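Local coordinates for putative O-Methyltransferase (Corynebacterium glutamicum, PDB 3DR5), which probably transfers a methyl group from S-adenosyl-L-methionine to an oxygen of an acceptor that is not yet known, at residues E39-A50 against V70-L78. Sequence-based numbering, arbitrary orientation.
Sequences EMTGQLLTTLAA and VGLYILNGL
Two neighbouring helices of the Rossmann-like methyltransferase fold, 39-51 and 67-77, pack on one face of the central sheet, and the Tyr73 side chain is a knob in a hole formed by Glu39, Gly42, Leu45 and Thr46. The segment axes come within 7.1 Å at a crossing angle of -38°. Gly42 CA lies over the centre of the Tyr73 ring, 3.5 Å from its centroid, a CH-pi contact in which the bare backbone lets the ring lie flat on the helix. With CG beside its own backbone N (chi1 -77°), Tyr73 runs along helix 39-51 to Glu39, where Tyr73 OH donates to Glu39 OE1 (2.5 Å) from well above the carboxylate plane. Glu39 OE2 takes Gln43 NE2 on its anti lone pair, and Arg26 also bonds the Tyr73 hydroxyl. At the root of the tyrosine, Thr46 OG1 donates to Tyr73 O (2.8 Å), while a water donates to both Thr46 OG1 and Asn76 OD1. Further along, Ala49 CB sits 3.3 Å from Ile74 O; Leu45 CD1 meets Val70 CG1 near Phe134 of the sheet. Gly77, lacking a CB, brings its CA within 4.1 Å of Ala50 CA, and Glu39 and Arg26 together hold the far end of the ring.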
# COMPACT_ATOMS: atom_id res chain seq x y z
N GLU A 39 12.30 6.70 -1.34
CA GLU A 39 11.42 7.32 -0.35
C GLU A 39 9.96 6.92 -0.45
O GLU A 39 9.29 6.77 0.57
CB GLU A 39 11.54 8.84 -0.44
CG GLU A 39 10.57 9.62 0.44
CD GLU A 39 10.75 9.35 1.93
OE1 GLU A 39 11.91 9.20 2.36
OE2 GLU A 39 9.74 9.30 2.66
N MSE A 40 9.47 6.75 -1.68
CA MSE A 40 8.08 6.39 -1.91
C MSE A 40 7.79 4.96 -1.45
O MSE A 40 6.72 4.69 -0.89
CB MSE A 40 7.72 6.57 -3.40
CG MSE A 40 7.44 8.03 -3.81
SE MSE A 40 6.81 8.18 -5.67
CE MSE A 40 7.10 10.05 -5.96
N THR A 41 8.73 4.06 -1.68
CA THR A 41 8.57 2.67 -1.26
C THR A 41 8.59 2.64 0.28
O THR A 41 7.84 1.88 0.89
CB THR A 41 9.71 1.80 -1.83
OG1 THR A 41 9.66 1.84 -3.26
CG2 THR A 41 9.57 0.35 -1.35
N GLY A 42 9.45 3.45 0.90
CA GLY A 42 9.52 3.51 2.35
C GLY A 42 8.20 4.00 2.96
O GLY A 42 7.75 3.46 3.97
N GLN A 43 7.59 5.02 2.36
CA GLN A 43 6.32 5.57 2.84
C GLN A 43 5.25 4.45 2.81
O GLN A 43 4.46 4.31 3.75
CB GLN A 43 5.90 6.78 1.98
CG GLN A 43 6.76 8.01 2.23
CD GLN A 43 6.46 9.17 1.29
OE1 GLN A 43 5.43 9.18 0.62
NE2 GLN A 43 7.36 10.15 1.25
N LEU A 44 5.23 3.67 1.73
CA LEU A 44 4.29 2.55 1.64
C LEU A 44 4.60 1.53 2.76
O LEU A 44 3.68 0.89 3.29
CB LEU A 44 4.39 1.85 0.28
CG LEU A 44 3.57 0.54 0.20
CD1 LEU A 44 2.11 0.84 0.52
CD2 LEU A 44 3.70 -0.08 -1.19
N LEU A 45 5.88 1.37 3.13
CA LEU A 45 6.23 0.43 4.21
C LEU A 45 5.64 0.95 5.53
O LEU A 45 5.13 0.18 6.34
CB LEU A 45 7.77 0.26 4.32
CG LEU A 45 8.41 -0.49 3.14
CD1 LEU A 45 9.91 -0.65 3.39
CD2 LEU A 45 7.75 -1.87 2.96
N THR A 46 5.70 2.26 5.74
CA THR A 46 5.14 2.87 6.94
C THR A 46 3.62 2.65 6.97
O THR A 46 3.04 2.37 8.01
CB THR A 46 5.42 4.38 6.97
OG1 THR A 46 6.83 4.60 6.85
CG2 THR A 46 4.92 5.01 8.25
N THR A 47 2.98 2.77 5.81
CA THR A 47 1.54 2.59 5.68
C THR A 47 1.11 1.18 6.06
O THR A 47 0.15 0.99 6.80
CB THR A 47 1.06 2.87 4.24
OG1 THR A 47 1.36 4.22 3.88
CG2 THR A 47 -0.45 2.64 4.12
N LEU A 48 1.84 0.18 5.55
CA LEU A 48 1.50 -1.21 5.86
C LEU A 48 1.81 -1.54 7.31
O LEU A 48 1.08 -2.31 7.94
CB LEU A 48 2.26 -2.16 4.92
CG LEU A 48 1.87 -2.03 3.44
CD1 LEU A 48 2.72 -2.98 2.59
CD2 LEU A 48 0.38 -2.34 3.26
N ALA A 49 2.89 -0.97 7.84
CA ALA A 49 3.25 -1.23 9.23
C ALA A 49 2.18 -0.61 10.12
O ALA A 49 1.88 -1.12 11.19
CB ALA A 49 4.63 -0.62 9.55
N ALA A 50 1.61 0.51 9.67
CA ALA A 50 0.57 1.22 10.41
C ALA A 50 -0.81 0.58 10.26
O ALA A 50 -1.59 0.57 11.20
CB ALA A 50 0.52 2.68 9.96
N VAL A 70 15.22 0.63 5.95
CA VAL A 70 13.91 -0.03 5.90
C VAL A 70 13.21 -0.04 7.26
O VAL A 70 12.03 0.30 7.36
CB VAL A 70 14.07 -1.48 5.39
CG1 VAL A 70 12.76 -2.27 5.59
CG2 VAL A 70 14.45 -1.47 3.92
N GLY A 71 13.96 -0.44 8.30
CA GLY A 71 13.44 -0.54 9.65
C GLY A 71 12.88 0.75 10.22
O GLY A 71 11.93 0.73 11.00
N LEU A 72 13.50 1.86 9.84
CA LEU A 72 13.07 3.16 10.32
C LEU A 72 11.68 3.50 9.76
O LEU A 72 10.86 4.10 10.45
CB LEU A 72 14.09 4.25 9.93
CG LEU A 72 15.38 4.26 10.77
CD1 LEU A 72 16.38 5.26 10.19
CD2 LEU A 72 15.06 4.63 12.23
N TYR A 73 11.43 3.12 8.51
CA TYR A 73 10.14 3.38 7.89
C TYR A 73 9.07 2.52 8.55
O TYR A 73 7.96 2.97 8.79
CB TYR A 73 10.19 3.05 6.40
CG TYR A 73 10.88 4.09 5.57
CD1 TYR A 73 10.30 5.35 5.39
CD2 TYR A 73 12.09 3.81 4.94
CE1 TYR A 73 10.91 6.30 4.58
CE2 TYR A 73 12.71 4.76 4.14
CZ TYR A 73 12.12 5.99 3.96
OH TYR A 73 12.71 6.91 3.13
N ILE A 74 9.42 1.28 8.84
CA ILE A 74 8.51 0.34 9.48
C ILE A 74 8.22 0.76 10.92
O ILE A 74 7.07 0.76 11.34
CB ILE A 74 9.10 -1.10 9.42
CG1 ILE A 74 9.07 -1.61 7.98
CG2 ILE A 74 8.33 -2.03 10.34
CD1 ILE A 74 9.57 -3.04 7.81
N LEU A 75 9.27 1.12 11.67
CA LEU A 75 9.10 1.53 13.06
C LEU A 75 8.21 2.77 13.21
O LEU A 75 7.54 2.93 14.22
CB LEU A 75 10.48 1.77 13.71
CG LEU A 75 11.24 0.47 14.00
CD1 LEU A 75 12.71 0.77 14.35
CD2 LEU A 75 10.55 -0.27 15.15
N ASN A 76 8.20 3.62 12.19
CA ASN A 76 7.35 4.81 12.21
C ASN A 76 5.88 4.44 12.36
O ASN A 76 5.14 5.12 13.08
CB ASN A 76 7.53 5.61 10.91
CG ASN A 76 8.67 6.59 10.98
OD1 ASN A 76 9.22 7.02 9.95
ND2 ASN A 76 9.04 6.98 12.19
N GLY A 77 5.44 3.37 11.69
CA GLY A 77 4.03 2.98 11.75
C GLY A 77 3.62 1.90 12.74
O GLY A 77 2.51 1.91 13.26
N LEU A 78 4.53 0.98 12.98
CA LEU A 78 4.30 -0.14 13.89
C LEU A 78 3.80 0.27 15.29
O LEU A 78 4.28 1.25 15.86
CB LEU A 78 5.59 -0.94 14.02
CG LEU A 78 5.65 -2.46 13.84
CD1 LEU A 78 4.85 -2.89 12.62
CD2 LEU A 78 7.11 -2.89 13.72
O HOH W 1 7.61 7.24 7.50